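Local atomic coordinates of exotoxin 6 (Staphylococcus aureus subsp. aureus Mu50, PDB entry 4ZYS), a protein that is a superantigen-like exotoxin of OB-fold and beta-grasp domains that probably interferes with host immune defence. Residues Ser49-Val54 with Val71-Glu76; Glu126-Lys131 with Arg187-Ile192; Tyr135-Arg140 with Ile192-Lys197; Gln156-Met161 with Ser166-Leu171. All coordinates share one frame; numbering follows the deposited sequence.

From the N terminus, interaction 1 comes first: it closes a short loop in the OB-fold domain by joining strands 47-52 and 69-74 through the barrel interior. The other three lie in the beta-grasp domain. Interactions 2 and 3 both bring the C-terminal strand 189-196 back to the region of helix 130-145, cross each other along the chain and share Ile192. Interaction 4, the hairpin 155-161/166-170, forms within the long loops that both of them close, and its first strand is hydrogen-bonded to strand 189-196. The two domains meet where Phe72 and Leu74 of interaction 1 pack on Lys131, Tyr135 and Arg136 of helix 130-145.

Interaction 1 (Ser49-Val54 with Val71-Glu76); sequences SQISLV and VFILRE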
loop_
_atom_site.group_PDB
_atom_site.type_symbol
_atom_site.label_atom_id
_atom_site.label_comp_id
_atom_site.label_asym_id
_atom_site.label_seq_id
_atom_site.Cartn_x
_atom_site.Cartn_y
_atom_site.Cartn_z
ATOM N N SER A 49 -3.888 8.761 -14.595
ATOM C CA SER A 49 -3.366 8.907 -13.247
ATOM C C SER A 49 -1.980 9.507 -13.274
ATOM O O SER A 49 -1.134 9.090 -14.062
ATOM C CB SER A 49 -3.330 7.575 -12.503
ATOM O OG SER A 49 -4.643 7.092 -12.314
ATOM N N GLN A 50 -1.751 10.474 -12.382
ATOM C CA GLN A 50 -0.457 11.099 -12.153
ATOM C C GLN A 50 -0.047 10.606 -10.794
ATOM O O GLN A 50 -0.790 10.803 -9.837
ATOM C CB GLN A 50 -0.519 12.640 -12.230
ATOM C CG GLN A 50 0.850 13.281 -12.091
ATOM C CD GLN A 50 0.798 14.719 -11.611
ATOM O OE1 GLN A 50 0.331 15.013 -10.504
ATOM N NE2 GLN A 50 1.386 15.639 -12.380
ATOM N N ILE A 51 1.078 9.908 -10.714
ATOM C CA ILE A 51 1.520 9.324 -9.461
ATOM C C ILE A 51 2.808 9.983 -8.981
ATOM O O ILE A 51 3.816 9.954 -9.689
ATOM C CB ILE A 51 1.723 7.781 -9.595
ATOM C CG1 ILE A 51 0.531 7.069 -10.289
ATOM C CG2 ILE A 51 2.062 7.149 -8.236
ATOM C CD1 ILE A 51 0.823 5.602 -10.792
ATOM N N SER A 52 2.798 10.497 -7.742
ATOM C CA SER A 52 4.003 11.045 -7.114
ATOM C C SER A 52 4.956 9.932 -6.710
ATOM O O SER A 52 4.551 8.970 -6.049
ATOM C CB SER A 52 3.645 11.861 -5.879
ATOM O OG SER A 52 3.063 13.086 -6.272
ATOM N N LEU A 53 6.214 10.076 -7.113
ATOM C CA LEU A 53 7.343 9.224 -6.749
ATOM C C LEU A 53 8.149 10.037 -5.753
ATOM O O LEU A 53 9.077 10.778 -6.108
ATOM C CB LEU A 53 8.177 8.800 -7.972
ATOM C CG LEU A 53 7.466 8.091 -9.116
ATOM C CD1 LEU A 53 8.391 7.970 -10.300
ATOM C CD2 LEU A 53 6.982 6.695 -8.692
ATOM N N VAL A 54 7.707 9.977 -4.511
ATOM C CA VAL A 54 8.322 10.723 -3.424
ATOM C C VAL A 54 8.972 9.687 -2.490
ATOM O O VAL A 54 8.365 8.667 -2.184
ATOM C CB VAL A 54 7.284 11.676 -2.763
ATOM C CG1 VAL A 54 6.336 10.957 -1.798
ATOM C CG2 VAL A 54 7.962 12.874 -2.111
ATOM N N VAL A 71 0.975 -1.065 -10.840
ATOM C CA VAL A 71 0.512 0.130 -10.151
ATOM C C VAL A 71 -0.614 -0.242 -9.211
ATOM O O VAL A 71 -1.403 -1.141 -9.496
ATOM C CB VAL A 71 0.126 1.313 -11.106
ATOM C CG1 VAL A 71 1.306 1.712 -11.991
ATOM C CG2 VAL A 71 -1.104 0.987 -11.961
ATOM N N PHE A 72 -0.619 0.427 -8.043
ATOM C CA PHE A 72 -1.629 0.372 -6.995
ATOM C C PHE A 72 -2.025 1.820 -6.775
ATOM O O PHE A 72 -1.265 2.569 -6.157
ATOM C CB PHE A 72 -1.080 -0.308 -5.729
ATOM C CG PHE A 72 -2.149 -0.586 -4.702
ATOM C CD1 PHE A 72 -2.489 0.374 -3.750
ATOM C CD2 PHE A 72 -2.830 -1.804 -4.693
ATOM C CE1 PHE A 72 -3.506 0.136 -2.817
ATOM C CE2 PHE A 72 -3.825 -2.061 -3.735
ATOM C CZ PHE A 72 -4.145 -1.092 -2.788
ATOM N N ILE A 73 -3.151 2.244 -7.380
ATOM C CA ILE A 73 -3.608 3.634 -7.407
ATOM C C ILE A 73 -4.826 3.849 -6.502
ATOM O O ILE A 73 -5.862 3.196 -6.634
ATOM C CB ILE A 73 -3.903 4.071 -8.895
ATOM C CG1 ILE A 73 -2.614 4.025 -9.774
ATOM C CG2 ILE A 73 -4.636 5.441 -9.022
ATOM C CD1 ILE A 73 -2.887 3.892 -11.271
ATOM N N LEU A 74 -4.689 4.828 -5.628
ATOM C CA LEU A 74 -5.704 5.337 -4.721
ATOM C C LEU A 74 -5.773 6.865 -4.929
ATOM O O LEU A 74 -4.783 7.565 -4.740
ATOM C CB LEU A 74 -5.355 4.945 -3.265
ATOM C CG LEU A 74 -6.368 5.310 -2.168
ATOM C CD1 LEU A 74 -6.153 4.438 -0.972
ATOM C CD2 LEU A 74 -6.183 6.756 -1.716
ATOM N N ARG A 75 -6.948 7.369 -5.318
ATOM C CA ARG A 75 -7.200 8.802 -5.528
ATOM C C ARG A 75 -7.002 9.579 -4.254
ATOM O O ARG A 75 -7.736 9.361 -3.287
ATOM C CB ARG A 75 -8.644 9.050 -5.977
ATOM C CG ARG A 75 -8.879 9.195 -7.427
ATOM C CD ARG A 75 -10.363 9.360 -7.677
ATOM N NE ARG A 75 -10.861 10.748 -7.622
ATOM C CZ ARG A 75 -10.883 11.590 -8.658
ATOM N NH1 ARG A 75 -10.345 11.243 -9.819
ATOM N NH2 ARG A 75 -11.404 12.801 -8.527
ATOM N N GLU A 76 -6.037 10.477 -4.229
ATOM C CA GLU A 76 -5.886 11.345 -3.060
ATOM C C GLU A 76 -6.921 12.474 -3.148
ATOM O O GLU A 76 -7.236 12.946 -4.255
ATOM C CB GLU A 76 -4.468 11.930 -2.971
ATOM C CG GLU A 76 -3.392 10.916 -2.608
ATOM C CD GLU A 76 -3.422 10.347 -1.202
ATOM O OE1 GLU A 76 -3.607 11.121 -0.236
ATOM O OE2 GLU A 76 -3.164 9.133 -1.063
#
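Ile51 and Ile73 meet at about a right angle, with the terminal CD1 of Ile51 set against CG1 of Ile73 at 3.9 Å. The same CD1 also reaches Val71, 4.1 Å from its CG1, so one methyl serves two neighbours that lie on the same side of strand 69-74. Ser49 meets Ile73 with both atoms of its side chain: Ser49 OG lies 3.7 Å from Ile73 CG2, and Ser49 CB is 3.9 Å from Ile73 CD1. The buried hydroxyl is satisfied by a hydrogen bond with Asn84 ND2. No hydrogen bond joins the two segments; their strand axes pass 8.9 Å apart at 100°. In sheet order they are separated by strand 84-92, whose Val90 touches Ile51 and whose Ser86 touches Ile73. Side chains meeting across the interior from steeply crossed, non-adjacent strands are characteristic of a small closed beta-barrel, here the OB-fold.

Interaction 2 (Glu126-Lys131 with Arg187-Ile192); sequences EDISLK and RQIQKI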
loop_
_atom_site.group_PDB
_atom_site.type_symbol
_atom_site.label_atom_id
_atom_site.label_comp_id
_atom_site.label_asym_id
_atom_site.label_seq_id
_atom_site.Cartn_x
_atom_site.Cartn_y
_atom_site.Cartn_z
ATOM N N GLU A 126 6.403 -10.129 -6.437
ATOM C CA GLU A 126 7.814 -10.171 -6.007
ATOM C C GLU A 126 8.207 -8.835 -5.386
ATOM O O GLU A 126 8.932 -8.774 -4.397
ATOM C CB GLU A 126 8.731 -10.427 -7.202
ATOM C CG GLU A 126 8.646 -11.813 -7.787
ATOM C CD GLU A 126 9.649 -11.929 -8.912
ATOM O OE1 GLU A 126 10.860 -12.045 -8.615
ATOM O OE2 GLU A 126 9.240 -11.794 -10.086
ATOM N N ASP A 127 7.763 -7.765 -6.015
ATOM C CA ASP A 127 8.034 -6.415 -5.571
ATOM C C ASP A 127 6.693 -5.816 -5.138
ATOM O O ASP A 127 5.907 -5.447 -5.990
ATOM C CB ASP A 127 8.701 -5.633 -6.717
ATOM C CG ASP A 127 9.244 -4.287 -6.288
ATOM O OD1 ASP A 127 9.628 -4.157 -5.119
ATOM O OD2 ASP A 127 9.274 -3.360 -7.130
ATOM N N ILE A 128 6.388 -5.812 -3.834
ATOM C CA ILE A 128 5.111 -5.315 -3.318
ATOM C C ILE A 128 5.351 -4.029 -2.465
ATOM O O ILE A 128 6.240 -4.000 -1.620
ATOM C CB ILE A 128 4.344 -6.441 -2.557
ATOM C CG1 ILE A 128 2.895 -6.003 -2.168
ATOM C CG2 ILE A 128 5.125 -6.990 -1.334
ATOM C CD1 ILE A 128 1.895 -7.160 -2.013
ATOM N N SER A 129 4.580 -2.964 -2.725
ATOM C CA SER A 129 4.730 -1.709 -2.002
ATOM C C SER A 129 4.071 -1.759 -0.632
ATOM O O SER A 129 3.065 -2.451 -0.444
ATOM C CB SER A 129 4.152 -0.544 -2.801
ATOM O OG SER A 129 2.746 -0.654 -2.938
ATOM N N LEU A 130 4.592 -0.952 0.305
ATOM C CA LEU A 130 3.987 -0.800 1.607
ATOM C C LEU A 130 2.622 -0.188 1.453
ATOM O O LEU A 130 1.751 -0.514 2.252
ATOM C CB LEU A 130 4.865 0.038 2.542
ATOM C CG LEU A 130 6.123 -0.662 3.052
ATOM C CD1 LEU A 130 6.918 0.262 3.899
ATOM C CD2 LEU A 130 5.785 -1.909 3.851
ATOM N N LYS A 131 2.395 0.651 0.390
ATOM C CA LYS A 131 1.075 1.254 0.091
ATOM C C LYS A 131 0.016 0.153 -0.066
ATOM O O LYS A 131 -1.074 0.293 0.502
ATOM C CB LYS A 131 1.126 2.115 -1.192
ATOM C CG LYS A 131 -0.241 2.692 -1.599
ATOM C CD LYS A 131 -0.246 3.303 -3.005
ATOM C CE LYS A 131 -1.414 4.231 -3.245
ATOM N NZ LYS A 131 -1.342 5.443 -2.393
ATOM N N ARG A 187 8.404 -12.372 -1.773
ATOM C CA ARG A 187 8.870 -13.742 -1.581
ATOM C C ARG A 187 9.526 -13.933 -0.211
ATOM O O ARG A 187 9.736 -15.074 0.200
ATOM C CB ARG A 187 9.866 -14.126 -2.679
ATOM C CG ARG A 187 9.339 -13.971 -4.110
ATOM C CD ARG A 187 10.487 -14.056 -5.087
ATOM N NE ARG A 187 11.338 -12.878 -4.962
ATOM C CZ ARG A 187 12.371 -12.608 -5.748
ATOM N NH1 ARG A 187 12.725 -13.456 -6.709
ATOM N NH2 ARG A 187 13.062 -11.486 -5.582
ATOM N N GLN A 188 9.830 -12.814 0.491
ATOM C CA GLN A 188 10.524 -12.787 1.777
ATOM C C GLN A 188 9.595 -12.423 2.966
ATOM O O GLN A 188 10.062 -12.415 4.107
ATOM C CB GLN A 188 11.710 -11.812 1.715
ATOM C CG GLN A 188 12.835 -12.236 0.766
ATOM C CD GLN A 188 13.527 -13.499 1.197
ATOM O OE1 GLN A 188 13.979 -13.629 2.333
ATOM N NE2 GLN A 188 13.617 -14.465 0.295
ATOM N N ILE A 189 8.306 -12.147 2.719
ATOM C CA ILE A 189 7.361 -11.847 3.816
ATOM C C ILE A 189 7.009 -13.175 4.529
ATOM O O ILE A 189 6.482 -14.079 3.877
ATOM C CB ILE A 189 6.096 -11.094 3.310
ATOM C CG1 ILE A 189 6.469 -9.739 2.665
ATOM C CG2 ILE A 189 5.060 -10.930 4.446
ATOM C CD1 ILE A 189 5.427 -9.171 1.720
ATOM N N GLN A 190 7.329 -13.298 5.845
ATOM C CA GLN A 190 7.081 -14.519 6.621
ATOM C C GLN A 190 5.794 -14.482 7.464
ATOM O O GLN A 190 5.016 -15.447 7.451
ATOM C CB GLN A 190 8.263 -14.810 7.568
ATOM C CG GLN A 190 9.310 -15.719 6.983
ATOM C CD GLN A 190 8.941 -17.176 6.942
ATOM O OE1 GLN A 190 8.143 -17.610 6.103
ATOM N NE2 GLN A 190 9.616 -17.976 7.763
ATOM N N LYS A 191 5.627 -13.405 8.255
ATOM C CA LYS A 191 4.529 -13.216 9.191
ATOM C C LYS A 191 4.003 -11.807 9.117
ATOM O O LYS A 191 4.772 -10.874 8.898
ATOM C CB LYS A 191 5.009 -13.455 10.638
ATOM C CG LYS A 191 5.235 -14.883 11.068
ATOM C CD LYS A 191 5.538 -14.879 12.564
ATOM C CE LYS A 191 5.138 -16.148 13.275
ATOM N NZ LYS A 191 5.352 -16.052 14.748
ATOM N N ILE A 192 2.700 -11.650 9.354
ATOM C CA ILE A 192 2.022 -10.370 9.432
ATOM C C ILE A 192 1.133 -10.409 10.677
ATOM O O ILE A 192 0.420 -11.388 10.928
ATOM C CB ILE A 192 1.230 -9.968 8.153
ATOM C CG1 ILE A 192 2.132 -9.956 6.892
ATOM C CG2 ILE A 192 0.514 -8.590 8.337
ATOM C CD1 ILE A 192 1.309 -9.911 5.527
#
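Glu126 OE1 stands 3.0 Å from Arg187 NH1 in a salt bridge that ties the residue just before strand 127-129 to the connection leading into strand 189-196 of the beta-grasp domain. The oxygen approaches over one face of the guanidinium, offset toward its rim, and no N-H points at it; the attraction is therefore one of charge. Carboxylate and guanidinium planes are 68° apart. The bend of Arg187 at chi3 (-69°) turns a guanidinium face toward Glu126 OE1, the two chains crossing obliquely, and Glu126 CG comes to 4.0 Å from Arg187 CD. Each charged group has a second partner: Arg187 NE forms a salt bridge with Asp185, and Glu126 OE2 a hydrogen bond with Ser95. These further links probably help to fix the carboxylate with one oxygen over the guanidinium face. Deeper in, the contact turns apolar. Ile128 and Ile189 are buried and cross at about a right angle, and both also touch Leu133 of helix 130-145, so that they help to fill the space between the helix and the sheet. Their meeting point is a single pair of methyls, Ile128 CG2 and Ile189 CD1, 3.8 Å apart.

Interaction 3 (Tyr135-Arg140 with Ile192-Lys197); sequences YRLRER and ILVEMK
Leu137 leans from helix 130-145 onto the C-terminal strand and crosses Ile192 obliquely, with both of its terminal methyls facing one branch of the isoleucine. Leu137 CD1 is 3.6 Å from Ile192 CG2, and Leu137 CD2 is 3.8 Å from that same methyl, so CG2 sits against the forked end of the leucine. This branch is available because Ile192 CG1 lies beside its own backbone N (chi1 -56°), while CG2 is placed anti to that N. Val194, two residues further along and on the same side of the strand, meets Leu137 nearer its root: Val194 CG2 is 4.2 Å from Leu137 CB. One leucine thus bridges two successive inward-pointing residues, and the nearest alpha carbons are those of Leu137 and Val194, 7.5 Å apart. Leu107 and Ile157, from the strands flanking 189-196, also touch Leu137, which places it over the middle of the beta-grasp sheet. Within the helix, Arg136 NH1 bonds to Glu139 OE1 at 3.0 Å and 157° in a salt bridge that takes no part in the contact. The oxygen lies nearly in the guanidinium plane and is met on its syn side. Between these two segments the contact is purely hydrocarbon and buried, so it depends on shape and exclusion of water rather than on directed bonds.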
loop_
_atom_site.group_PDB
_atom_site.type_symbol
_atom_site.label_atom_id
_atom_site.label_comp_id
_atom_site.label_asym_id
_atom_site.label_seq_id
_atom_site.Cartn_x
_atom_site.Cartn_y
_atom_site.Cartn_z
ATOM N N TYR A 135 -2.954 -0.727 2.712
ATOM C CA TYR A 135 -4.352 -0.633 2.352
ATOM C C TYR A 135 -5.093 -1.948 2.555
ATOM O O TYR A 135 -6.173 -1.942 3.147
ATOM C CB TYR A 135 -4.519 -0.162 0.895
ATOM C CG TYR A 135 -5.974 0.023 0.513
ATOM C CD1 TYR A 135 -6.732 -1.042 0.049
ATOM C CD2 TYR A 135 -6.579 1.269 0.591
ATOM C CE1 TYR A 135 -8.073 -0.883 -0.289
ATOM C CE2 TYR A 135 -7.924 1.442 0.261
ATOM C CZ TYR A 135 -8.665 0.361 -0.187
ATOM O OH TYR A 135 -9.986 0.493 -0.524
ATOM N N ARG A 136 -4.563 -3.048 1.994
ATOM C CA ARG A 136 -5.226 -4.356 2.025
ATOM C C ARG A 136 -5.329 -4.921 3.451
ATOM O O ARG A 136 -6.324 -5.578 3.774
ATOM C CB ARG A 136 -4.522 -5.358 1.097
ATOM C CG ARG A 136 -4.596 -4.994 -0.392
ATOM C CD ARG A 136 -6.035 -5.074 -0.918
ATOM N NE ARG A 136 -6.097 -4.905 -2.367
ATOM C CZ ARG A 136 -7.188 -4.545 -3.027
ATOM N NH1 ARG A 136 -8.307 -4.258 -2.372
ATOM N NH2 ARG A 136 -7.163 -4.440 -4.339
ATOM N N LEU A 137 -4.342 -4.654 4.308
ATOM C CA LEU A 137 -4.423 -5.167 5.674
ATOM C C LEU A 137 -5.440 -4.336 6.500
ATOM O O LEU A 137 -6.223 -4.898 7.263
ATOM C CB LEU A 137 -3.039 -5.213 6.334
ATOM C CG LEU A 137 -2.064 -6.271 5.737
ATOM C CD1 LEU A 137 -0.628 -5.964 6.115
ATOM C CD2 LEU A 137 -2.458 -7.681 6.106
ATOM N N ARG A 138 -5.467 -3.023 6.284
ATOM C CA ARG A 138 -6.418 -2.138 6.952
ATOM C C ARG A 138 -7.838 -2.447 6.457
ATOM O O ARG A 138 -8.735 -2.449 7.275
ATOM C CB ARG A 138 -6.035 -0.651 6.744
ATOM C CG ARG A 138 -4.736 -0.257 7.488
ATOM C CD ARG A 138 -4.671 1.224 7.744
ATOM N NE ARG A 138 -3.287 1.702 7.835
ATOM C CZ ARG A 138 -2.899 2.784 8.508
ATOM N NH1 ARG A 138 -3.778 3.497 9.197
ATOM N NH2 ARG A 138 -1.630 3.162 8.493
ATOM N N GLU A 139 -8.020 -2.797 5.169
ATOM C CA GLU A 139 -9.307 -3.187 4.552
ATOM C C GLU A 139 -9.915 -4.417 5.244
ATOM O O GLU A 139 -11.103 -4.415 5.552
ATOM C CB GLU A 139 -9.103 -3.480 3.053
ATOM C CG GLU A 139 -10.365 -3.863 2.293
ATOM C CD GLU A 139 -10.138 -4.069 0.810
ATOM O OE1 GLU A 139 -9.113 -4.693 0.447
ATOM O OE2 GLU A 139 -10.987 -3.610 0.013
ATOM N N ARG A 140 -9.090 -5.441 5.489
ATOM C CA ARG A 140 -9.440 -6.689 6.172
ATOM C C ARG A 140 -9.833 -6.381 7.640
ATOM O O ARG A 140 -10.880 -6.834 8.088
ATOM C CB ARG A 140 -8.222 -7.633 6.074
ATOM C CG ARG A 140 -8.344 -9.023 6.685
ATOM C CD ARG A 140 -8.994 -10.064 5.803
ATOM N NE ARG A 140 -8.378 -10.253 4.479
ATOM C CZ ARG A 140 -7.568 -11.253 4.155
ATOM N NH1 ARG A 140 -7.203 -12.145 5.068
ATOM N NH2 ARG A 140 -7.124 -11.376 2.915
ATOM N N ILE A 192 2.700 -11.650 9.354
ATOM C CA ILE A 192 2.022 -10.370 9.432
ATOM C C ILE A 192 1.133 -10.409 10.677
ATOM O O ILE A 192 0.420 -11.388 10.928
ATOM C CB ILE A 192 1.230 -9.968 8.153
ATOM C CG1 ILE A 192 2.132 -9.956 6.892
ATOM C CG2 ILE A 192 0.514 -8.590 8.337
ATOM C CD1 ILE A 192 1.309 -9.911 5.527
ATOM N N LEU A 193 1.205 -9.342 11.463
ATOM C CA LEU A 193 0.381 -9.180 12.631
ATOM C C LEU A 193 -0.320 -7.858 12.531
ATOM O O LEU A 193 0.332 -6.850 12.286
ATOM C CB LEU A 193 1.224 -9.282 13.944
ATOM C CG LEU A 193 0.452 -9.060 15.273
ATOM C CD1 LEU A 193 -0.565 -10.172 15.513
ATOM C CD2 LEU A 193 1.402 -8.947 16.447
ATOM N N VAL A 194 -1.654 -7.853 12.695
ATOM C CA VAL A 194 -2.450 -6.624 12.758
ATOM C C VAL A 194 -3.006 -6.567 14.171
ATOM O O VAL A 194 -3.836 -7.393 14.510
ATOM C CB VAL A 194 -3.566 -6.516 11.678
ATOM C CG1 VAL A 194 -4.255 -5.160 11.758
ATOM C CG2 VAL A 194 -3.027 -6.758 10.272
ATOM N N GLU A 195 -2.499 -5.671 15.014
ATOM C CA GLU A 195 -2.969 -5.490 16.392
ATOM C C GLU A 195 -3.881 -4.291 16.472
ATOM O O GLU A 195 -3.468 -3.203 16.058
ATOM C CB GLU A 195 -1.795 -5.258 17.379
ATOM C CG GLU A 195 -1.003 -6.481 17.772
ATOM C CD GLU A 195 0.273 -6.174 18.537
ATOM O OE1 GLU A 195 1.209 -5.567 17.956
ATOM O OE2 GLU A 195 0.343 -6.570 19.722
HETATM N N MSE A 196 -5.092 -4.456 17.044
HETATM C CA MSE A 196 -6.010 -3.335 17.263
HETATM C C MSE A 196 -6.250 -3.171 18.731
HETATM O O MSE A 196 -6.293 -4.168 19.440
HETATM C CB MSE A 196 -7.352 -3.530 16.568
HETATM C CG MSE A 196 -7.267 -3.670 15.081
HETATM SE SE MSE A 196 -8.889 -4.544 14.436
HETATM C CE MSE A 196 -10.245 -3.548 15.424
ATOM N N LYS A 197 -6.404 -1.918 19.200
ATOM C CA LYS A 197 -6.655 -1.576 20.611
ATOM C C LYS A 197 -7.695 -0.423 20.705
ATOM O O LYS A 197 -8.189 0.029 19.646
ATOM C CB LYS A 197 -5.340 -1.176 21.336
ATOM C CG LYS A 197 -4.167 -2.142 21.200
ATOM C CD LYS A 197 -2.887 -1.576 21.827
ATOM C CE LYS A 197 -1.729 -2.544 21.738
ATOM N NZ LYS A 197 -0.583 -2.111 22.578
ATOM O OXT LYS A 197 -7.974 0.064 21.827
#

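Interaction 4 (Gln156-Met161 with Ser166-Leu171); sequences QITITM and SHTIDL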
loop_
_atom_site.group_PDB
_atom_site.type_symbol
_atom_site.label_atom_id
_atom_site.label_comp_id
_atom_site.label_asym_id
_atom_site.label_seq_id
_atom_site.Cartn_x
_atom_site.Cartn_y
_atom_site.Cartn_z
ATOM N N GLN A 156 -1.136 -1.412 15.585
ATOM C CA GLN A 156 0.025 -1.563 14.726
ATOM C C GLN A 156 -0.089 -2.730 13.773
ATOM O O GLN A 156 -0.652 -3.783 14.115
ATOM C CB GLN A 156 1.230 -1.840 15.651
ATOM C CG GLN A 156 2.569 -1.358 15.149
ATOM C CD GLN A 156 3.665 -1.675 16.136
ATOM O OE1 GLN A 156 4.406 -2.654 15.986
ATOM N NE2 GLN A 156 3.813 -0.836 17.152
ATOM N N ILE A 157 0.536 -2.569 12.601
ATOM C CA ILE A 157 0.769 -3.628 11.631
ATOM C C ILE A 157 2.260 -3.985 11.745
ATOM O O ILE A 157 3.077 -3.076 11.699
ATOM C CB ILE A 157 0.366 -3.279 10.173
ATOM C CG1 ILE A 157 -1.138 -3.103 10.027
ATOM C CG2 ILE A 157 0.890 -4.348 9.187
ATOM C CD1 ILE A 157 -1.525 -2.229 8.814
ATOM N N THR A 158 2.616 -5.281 11.877
ATOM C CA THR A 158 4.016 -5.707 11.932
ATOM C C THR A 158 4.231 -6.729 10.804
ATOM O O THR A 158 3.581 -7.767 10.782
ATOM C CB THR A 158 4.409 -6.197 13.332
ATOM O OG1 THR A 158 3.988 -5.227 14.288
ATOM C CG2 THR A 158 5.903 -6.416 13.484
ATOM N N ILE A 159 5.080 -6.375 9.822
ATOM C CA ILE A 159 5.425 -7.235 8.698
ATOM C C ILE A 159 6.836 -7.772 8.975
ATOM O O ILE A 159 7.791 -7.000 9.038
ATOM C CB ILE A 159 5.259 -6.519 7.318
ATOM C CG1 ILE A 159 3.787 -6.021 7.155
ATOM C CG2 ILE A 159 5.651 -7.457 6.157
ATOM C CD1 ILE A 159 3.540 -4.940 6.100
ATOM N N THR A 160 6.949 -9.088 9.213
ATOM C CA THR A 160 8.235 -9.705 9.513
ATOM C C THR A 160 8.746 -10.461 8.275
ATOM O O THR A 160 8.012 -11.254 7.677
ATOM C CB THR A 160 8.122 -10.600 10.755
ATOM O OG1 THR A 160 7.573 -9.822 11.823
ATOM C CG2 THR A 160 9.470 -11.181 11.184
HETATM N N MSE A 161 10.019 -10.217 7.913
HETATM C CA MSE A 161 10.685 -10.845 6.771
HETATM C C MSE A 161 11.385 -12.126 7.202
HETATM O O MSE A 161 11.528 -12.343 8.405
HETATM C CB MSE A 161 11.698 -9.867 6.168
HETATM C CG MSE A 161 11.110 -8.457 5.932
HETATM SE SE MSE A 161 9.489 -8.481 4.906
HETATM C CE MSE A 161 10.301 -8.827 3.237
ATOM N N SER A 166 11.696 -6.205 10.361
ATOM C CA SER A 166 10.280 -5.929 10.500
ATOM C C SER A 166 9.929 -4.535 9.974
ATOM O O SER A 166 10.748 -3.609 10.044
ATOM C CB SER A 166 9.830 -6.086 11.944
ATOM O OG SER A 166 10.455 -5.136 12.785
ATOM N N HIS A 167 8.717 -4.409 9.415
ATOM C CA HIS A 167 8.137 -3.164 8.940
ATOM C C HIS A 167 6.927 -2.909 9.816
ATOM O O HIS A 167 6.056 -3.766 9.877
ATOM C CB HIS A 167 7.761 -3.237 7.437
ATOM C CG HIS A 167 8.928 -3.585 6.580
ATOM N ND1 HIS A 167 9.851 -2.633 6.206
ATOM C CD2 HIS A 167 9.324 -4.789 6.116
ATOM C CE1 HIS A 167 10.769 -3.280 5.517
ATOM N NE2 HIS A 167 10.494 -4.581 5.442
ATOM N N THR A 168 6.903 -1.792 10.560
ATOM C CA THR A 168 5.765 -1.487 11.435
ATOM C C THR A 168 5.000 -0.278 10.900
ATOM O O THR A 168 5.603 0.676 10.424
ATOM C CB THR A 168 6.162 -1.282 12.893
ATOM O OG1 THR A 168 6.949 -0.101 12.971
ATOM C CG2 THR A 168 6.912 -2.462 13.470
ATOM N N ILE A 169 3.662 -0.356 10.954
ATOM C CA ILE A 169 2.750 0.682 10.494
ATOM C C ILE A 169 1.753 1.005 11.598
ATOM O O ILE A 169 0.973 0.131 11.980
ATOM C CB ILE A 169 2.022 0.298 9.170
ATOM C CG1 ILE A 169 3.038 -0.167 8.064
ATOM C CG2 ILE A 169 1.150 1.464 8.713
ATOM C CD1 ILE A 169 2.426 -0.714 6.712
ATOM N N ASP A 170 1.766 2.266 12.083
ATOM C CA ASP A 170 0.872 2.764 13.129
ATOM C C ASP A 170 -0.545 2.928 12.549
ATOM O O ASP A 170 -0.737 3.571 11.521
ATOM C CB ASP A 170 1.443 4.077 13.695
ATOM C CG ASP A 170 0.667 4.782 14.791
ATOM O OD1 ASP A 170 -0.390 4.252 15.218
ATOM O OD2 ASP A 170 1.092 5.881 15.193
ATOM N N LEU A 171 -1.516 2.267 13.174
ATOM C CA LEU A 171 -2.895 2.244 12.686
ATOM C C LEU A 171 -3.664 3.525 12.946
ATOM O O LEU A 171 -4.690 3.765 12.286
ATOM C CB LEU A 171 -3.650 1.050 13.296
ATOM C CG LEU A 171 -3.333 -0.322 12.654
ATOM C CD1 LEU A 171 -4.173 -1.453 13.296
ATOM C CD2 LEU A 171 -3.580 -0.299 11.141
#
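The imidazole of His167 receives Met161, a selenomethionine, at its edge: SE lies near the ring plane, 4.8 Å from the ring centroid and 3.9 Å from His167 CD2. Bends at chi2 (-53°) and chi3 (-75°) of Met161 curl its chain back to bring the selenium there. This contact lies near the turn of an antiparallel beta hairpin, strands 155-161 and 166-170, which forms one edge of the beta-grasp sheet, with strand 166-170 outermost. Two hydrogen-bonded pairs hold the strands together, Ile157 with Ile169 and Ile159 with His167. In the second pair Ile159 N donates to His167 O at 2.8 Å in a nearly straight bond (173°), and His167 N returns one to Ile159 O. CA-H...O contacts add to the ladder, among them Thr168 CA to Ile157 O at 3.1 Å. The face bearing Ile157, Ile159, His167 and Ile169 turns largely to the interior, where Ile169 meets Asp134 and Arg138 of helix 130-145. The other face carries Gln156, Thr158 and Thr168. Thr158 and Thr168 stand side by side, pointing the same way, while the extended Gln156 chain crosses Thr168 obliquely and sets its OE1 3.6 Å from Thr168 CG2. Just after strand 166-170, Leu171 crosses Ile157 at about a right angle, its CD2 resting 3.7 Å from Ile157 CD1.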